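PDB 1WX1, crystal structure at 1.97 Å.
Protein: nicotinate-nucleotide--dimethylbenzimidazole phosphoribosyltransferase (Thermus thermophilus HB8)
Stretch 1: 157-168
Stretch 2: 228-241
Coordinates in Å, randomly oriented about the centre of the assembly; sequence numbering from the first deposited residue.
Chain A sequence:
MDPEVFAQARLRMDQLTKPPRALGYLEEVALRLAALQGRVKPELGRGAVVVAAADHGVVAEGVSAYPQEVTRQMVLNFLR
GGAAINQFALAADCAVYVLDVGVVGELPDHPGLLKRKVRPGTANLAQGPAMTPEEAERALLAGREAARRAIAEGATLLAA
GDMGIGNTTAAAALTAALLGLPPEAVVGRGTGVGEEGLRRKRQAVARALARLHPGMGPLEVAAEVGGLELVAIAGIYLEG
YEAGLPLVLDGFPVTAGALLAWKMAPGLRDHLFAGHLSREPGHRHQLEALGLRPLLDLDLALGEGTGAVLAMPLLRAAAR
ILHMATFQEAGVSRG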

# COMPACT_ATOMS: atom_id res chain seq x y z
N LEU A 157 4.73 -15.80 -4.87
CA LEU A 157 3.37 -15.30 -4.67
C LEU A 157 2.87 -15.06 -6.09
O LEU A 157 3.64 -14.67 -6.96
CB LEU A 157 3.33 -14.02 -3.83
CG LEU A 157 4.10 -12.74 -4.15
CD1 LEU A 157 3.53 -11.63 -3.29
CD2 LEU A 157 5.58 -12.93 -3.87
N LEU A 158 1.59 -15.31 -6.30
CA LEU A 158 1.01 -15.22 -7.63
C LEU A 158 -0.23 -14.36 -7.74
O LEU A 158 -1.13 -14.43 -6.91
CB LEU A 158 0.69 -16.64 -8.10
CG LEU A 158 0.13 -16.86 -9.50
CD1 LEU A 158 1.18 -16.47 -10.54
CD2 LEU A 158 -0.27 -18.32 -9.66
N ALA A 159 -0.27 -13.54 -8.79
CA ALA A 159 -1.42 -12.68 -9.04
C ALA A 159 -1.87 -12.92 -10.47
O ALA A 159 -1.12 -13.45 -11.29
CB ALA A 159 -1.04 -11.22 -8.85
N ALA A 160 -3.12 -12.55 -10.76
CA ALA A 160 -3.63 -12.69 -12.11
C ALA A 160 -4.02 -11.29 -12.56
O ALA A 160 -4.35 -10.43 -11.74
CB ALA A 160 -4.85 -13.62 -12.14
N GLY A 161 -3.93 -11.07 -13.87
CA GLY A 161 -4.30 -9.79 -14.44
C GLY A 161 -5.23 -10.05 -15.61
O GLY A 161 -5.26 -11.16 -16.15
N ASP A 162 -5.99 -9.03 -16.00
CA ASP A 162 -6.93 -9.17 -17.11
C ASP A 162 -6.74 -8.09 -18.16
O ASP A 162 -6.33 -6.98 -17.86
CB ASP A 162 -8.36 -9.03 -16.60
CG ASP A 162 -8.64 -7.62 -16.10
OD1 ASP A 162 -7.99 -7.19 -15.12
OD2 ASP A 162 -9.50 -6.94 -16.70
N MET A 163 -7.04 -8.44 -19.41
CA MET A 163 -6.99 -7.46 -20.49
C MET A 163 -8.00 -7.94 -21.51
O MET A 163 -7.85 -8.99 -22.12
CB MET A 163 -5.60 -7.37 -21.12
CG MET A 163 -5.49 -6.28 -22.21
SD MET A 163 -5.88 -4.58 -21.64
CE MET A 163 -7.19 -4.10 -22.81
N GLY A 164 -9.06 -7.15 -21.67
CA GLY A 164 -10.10 -7.51 -22.62
C GLY A 164 -11.17 -6.45 -22.66
O GLY A 164 -11.89 -6.26 -21.69
N ILE A 165 -11.27 -5.74 -23.78
CA ILE A 165 -12.27 -4.69 -23.92
C ILE A 165 -13.65 -5.33 -23.77
O ILE A 165 -13.96 -6.32 -24.43
CB ILE A 165 -12.17 -4.00 -25.31
CG1 ILE A 165 -10.82 -3.28 -25.42
CG2 ILE A 165 -13.31 -3.01 -25.49
CD1 ILE A 165 -10.55 -2.28 -24.31
N GLY A 166 -14.46 -4.76 -22.88
CA GLY A 166 -15.79 -5.29 -22.64
C GLY A 166 -15.83 -6.37 -21.58
O GLY A 166 -16.90 -6.92 -21.31
N ASN A 167 -14.70 -6.68 -20.96
CA ASN A 167 -14.73 -7.76 -19.97
C ASN A 167 -15.40 -7.44 -18.63
O ASN A 167 -15.67 -8.35 -17.85
CB ASN A 167 -13.32 -8.34 -19.77
CG ASN A 167 -12.43 -7.47 -18.92
OD1 ASN A 167 -12.79 -6.37 -18.52
ND2 ASN A 167 -11.23 -7.98 -18.63
N THR A 168 -15.70 -6.17 -18.36
CA THR A 168 -16.38 -5.86 -17.11
C THR A 168 -17.84 -6.31 -17.22
O THR A 168 -18.50 -6.57 -16.22
CB THR A 168 -16.31 -4.35 -16.76
OG1 THR A 168 -17.04 -3.60 -17.72
CG2 THR A 168 -14.86 -3.88 -16.76
N LEU A 228 -13.27 -15.73 -22.04
CA LEU A 228 -12.16 -16.68 -22.08
C LEU A 228 -11.06 -16.39 -21.07
O LEU A 228 -10.56 -17.31 -20.42
CB LEU A 228 -11.57 -16.72 -23.49
CG LEU A 228 -12.52 -17.33 -24.53
CD1 LEU A 228 -12.18 -16.80 -25.91
CD2 LEU A 228 -12.42 -18.86 -24.49
N GLU A 229 -10.66 -15.13 -20.94
CA GLU A 229 -9.60 -14.77 -20.02
C GLU A 229 -10.07 -14.90 -18.57
O GLU A 229 -9.27 -15.11 -17.67
CB GLU A 229 -9.08 -13.34 -20.30
CG GLU A 229 -9.90 -12.21 -19.70
CD GLU A 229 -11.06 -11.78 -20.57
OE1 GLU A 229 -11.69 -12.66 -21.20
OE2 GLU A 229 -11.35 -10.56 -20.60
N LEU A 230 -11.38 -14.79 -18.35
CA LEU A 230 -11.91 -14.92 -16.99
C LEU A 230 -11.78 -16.39 -16.56
O LEU A 230 -11.45 -16.68 -15.40
CB LEU A 230 -13.38 -14.48 -16.93
CG LEU A 230 -13.69 -13.05 -17.39
CD1 LEU A 230 -15.16 -12.72 -17.09
CD2 LEU A 230 -12.78 -12.05 -16.68
N VAL A 231 -12.03 -17.30 -17.49
CA VAL A 231 -11.92 -18.72 -17.21
C VAL A 231 -10.43 -19.07 -17.05
O VAL A 231 -10.06 -19.88 -16.21
CB VAL A 231 -12.53 -19.55 -18.36
CG1 VAL A 231 -12.31 -21.04 -18.11
CG2 VAL A 231 -14.02 -19.24 -18.47
N ALA A 232 -9.59 -18.45 -17.88
CA ALA A 232 -8.15 -18.69 -17.79
C ALA A 232 -7.65 -18.22 -16.43
O ALA A 232 -6.77 -18.83 -15.82
CB ALA A 232 -7.42 -17.94 -18.91
N ILE A 233 -8.22 -17.11 -15.95
CA ILE A 233 -7.83 -16.57 -14.65
C ILE A 233 -8.16 -17.57 -13.55
O ILE A 233 -7.40 -17.73 -12.59
CB ILE A 233 -8.48 -15.20 -14.43
CG1 ILE A 233 -7.73 -14.16 -15.28
CG2 ILE A 233 -8.46 -14.81 -12.94
CD1 ILE A 233 -8.44 -12.83 -15.44
N ALA A 234 -9.29 -18.27 -13.68
CA ALA A 234 -9.66 -19.28 -12.70
C ALA A 234 -8.57 -20.37 -12.71
O ALA A 234 -8.19 -20.90 -11.66
CB ALA A 234 -11.00 -19.88 -13.05
N GLY A 235 -8.07 -20.69 -13.91
CA GLY A 235 -7.03 -21.69 -14.04
C GLY A 235 -5.74 -21.26 -13.38
O GLY A 235 -5.03 -22.06 -12.76
N ILE A 236 -5.41 -19.98 -13.52
CA ILE A 236 -4.20 -19.44 -12.93
C ILE A 236 -4.25 -19.62 -11.41
O ILE A 236 -3.28 -20.08 -10.80
CB ILE A 236 -4.04 -17.93 -13.27
CG1 ILE A 236 -3.74 -17.79 -14.77
CG2 ILE A 236 -2.94 -17.29 -12.41
CD1 ILE A 236 -3.91 -16.37 -15.30
N TYR A 237 -5.39 -19.27 -10.81
CA TYR A 237 -5.53 -19.40 -9.36
C TYR A 237 -5.60 -20.85 -8.88
O TYR A 237 -5.06 -21.18 -7.82
CB TYR A 237 -6.75 -18.60 -8.87
CG TYR A 237 -6.52 -17.10 -8.85
CD1 TYR A 237 -7.38 -16.23 -9.53
CD2 TYR A 237 -5.45 -16.54 -8.16
CE1 TYR A 237 -7.17 -14.86 -9.53
CE2 TYR A 237 -5.23 -15.16 -8.15
CZ TYR A 237 -6.10 -14.33 -8.84
OH TYR A 237 -5.87 -12.97 -8.87
N LEU A 238 -6.25 -21.72 -9.65
CA LEU A 238 -6.35 -23.13 -9.27
C LEU A 238 -4.95 -23.75 -9.22
O LEU A 238 -4.64 -24.54 -8.32
CB LEU A 238 -7.21 -23.89 -10.28
CG LEU A 238 -8.72 -23.64 -10.23
CD1 LEU A 238 -9.41 -24.37 -11.37
CD2 LEU A 238 -9.27 -24.10 -8.87
N GLU A 239 -4.11 -23.37 -10.17
CA GLU A 239 -2.74 -23.89 -10.24
C GLU A 239 -1.90 -23.33 -9.10
O GLU A 239 -1.11 -24.06 -8.48
CB GLU A 239 -2.11 -23.51 -11.59
CG GLU A 239 -0.73 -24.12 -11.84
CD GLU A 239 -0.78 -25.64 -12.03
OE1 GLU A 239 -1.84 -26.16 -12.42
OE2 GLU A 239 0.26 -26.30 -11.79
N GLY A 240 -2.06 -22.04 -8.82
CA GLY A 240 -1.32 -21.42 -7.73
C GLY A 240 -1.75 -22.03 -6.41
O GLY A 240 -0.94 -22.28 -5.52
N TYR A 241 -3.05 -22.27 -6.28
CA TYR A 241 -3.63 -22.87 -5.08
C TYR A 241 -2.99 -24.24 -4.80
O TYR A 241 -2.54 -24.52 -3.69
CB TYR A 241 -5.14 -23.03 -5.26
CG TYR A 241 -5.84 -23.88 -4.22
CD1 TYR A 241 -5.71 -23.60 -2.86
CD2 TYR A 241 -6.65 -24.94 -4.61
CE1 TYR A 241 -6.38 -24.37 -1.91
CE2 TYR A 241 -7.33 -25.72 -3.66
CZ TYR A 241 -7.19 -25.42 -2.32
OH TYR A 241 -7.87 -26.18 -1.39

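The strand that runs to Met 163 packs against helix 228-241, with the two running antiparallel at 179° and their axes 8.5 Å apart at closest approach. Together they bury 502 Å² of surface.

Most of the contact is apolar. Leu 158 and Ala 160 alternate with Ala 159 along the strand, so their CA-to-CB bonds point toward the helix while that of Ala 159 points away. The helix answers with Ile 233 and Ile 236, both directed toward the strand. Ala 160 CB lies 3.9 Å from Ile 233 CG2 and 4.1 Å from Ile 236 CG2. Ala 160 CB also sits 3.6 Å from Tyr 237 CZ, so a single methyl touches three larger side chains. Its small size suits a place where the backbones come close: Ala 160 CA and Ile 233 CA are 6.3 Å apart. Leu 158 CD2 reaches Ile 236 CG2 at 4.0 Å and Gly 240 CA at 3.8 Å. Glycine fits here, because a CB on Gly 240 would clash with Leu 158 CD2. Farther along, Ile 233 CD1 packs 4.0 Å from Asp 162 CB.

Polar contacts are few. Tyr 237 starts sideways, but its end comes nearer the strand. There Tyr 237 OH accepts a weak hydrogen bond from Ala 160 N, at 3.4 Å and 134°.

The second hydrogen bond lies beyond the strand. A type II turn from Gly 164 to Asn 167 leads into the next helix, and Asn 167 points back toward Glu 229. Asn 167 ND2 donates to Glu 229 OE2 at 3.2 Å and to Asp 162 OD2 at 2.8 Å. One amide thus links two buried carboxylates, a role its two N-H groups suit. Gly 164 leaves room for Glu 229, since a CB there would clash with OE2.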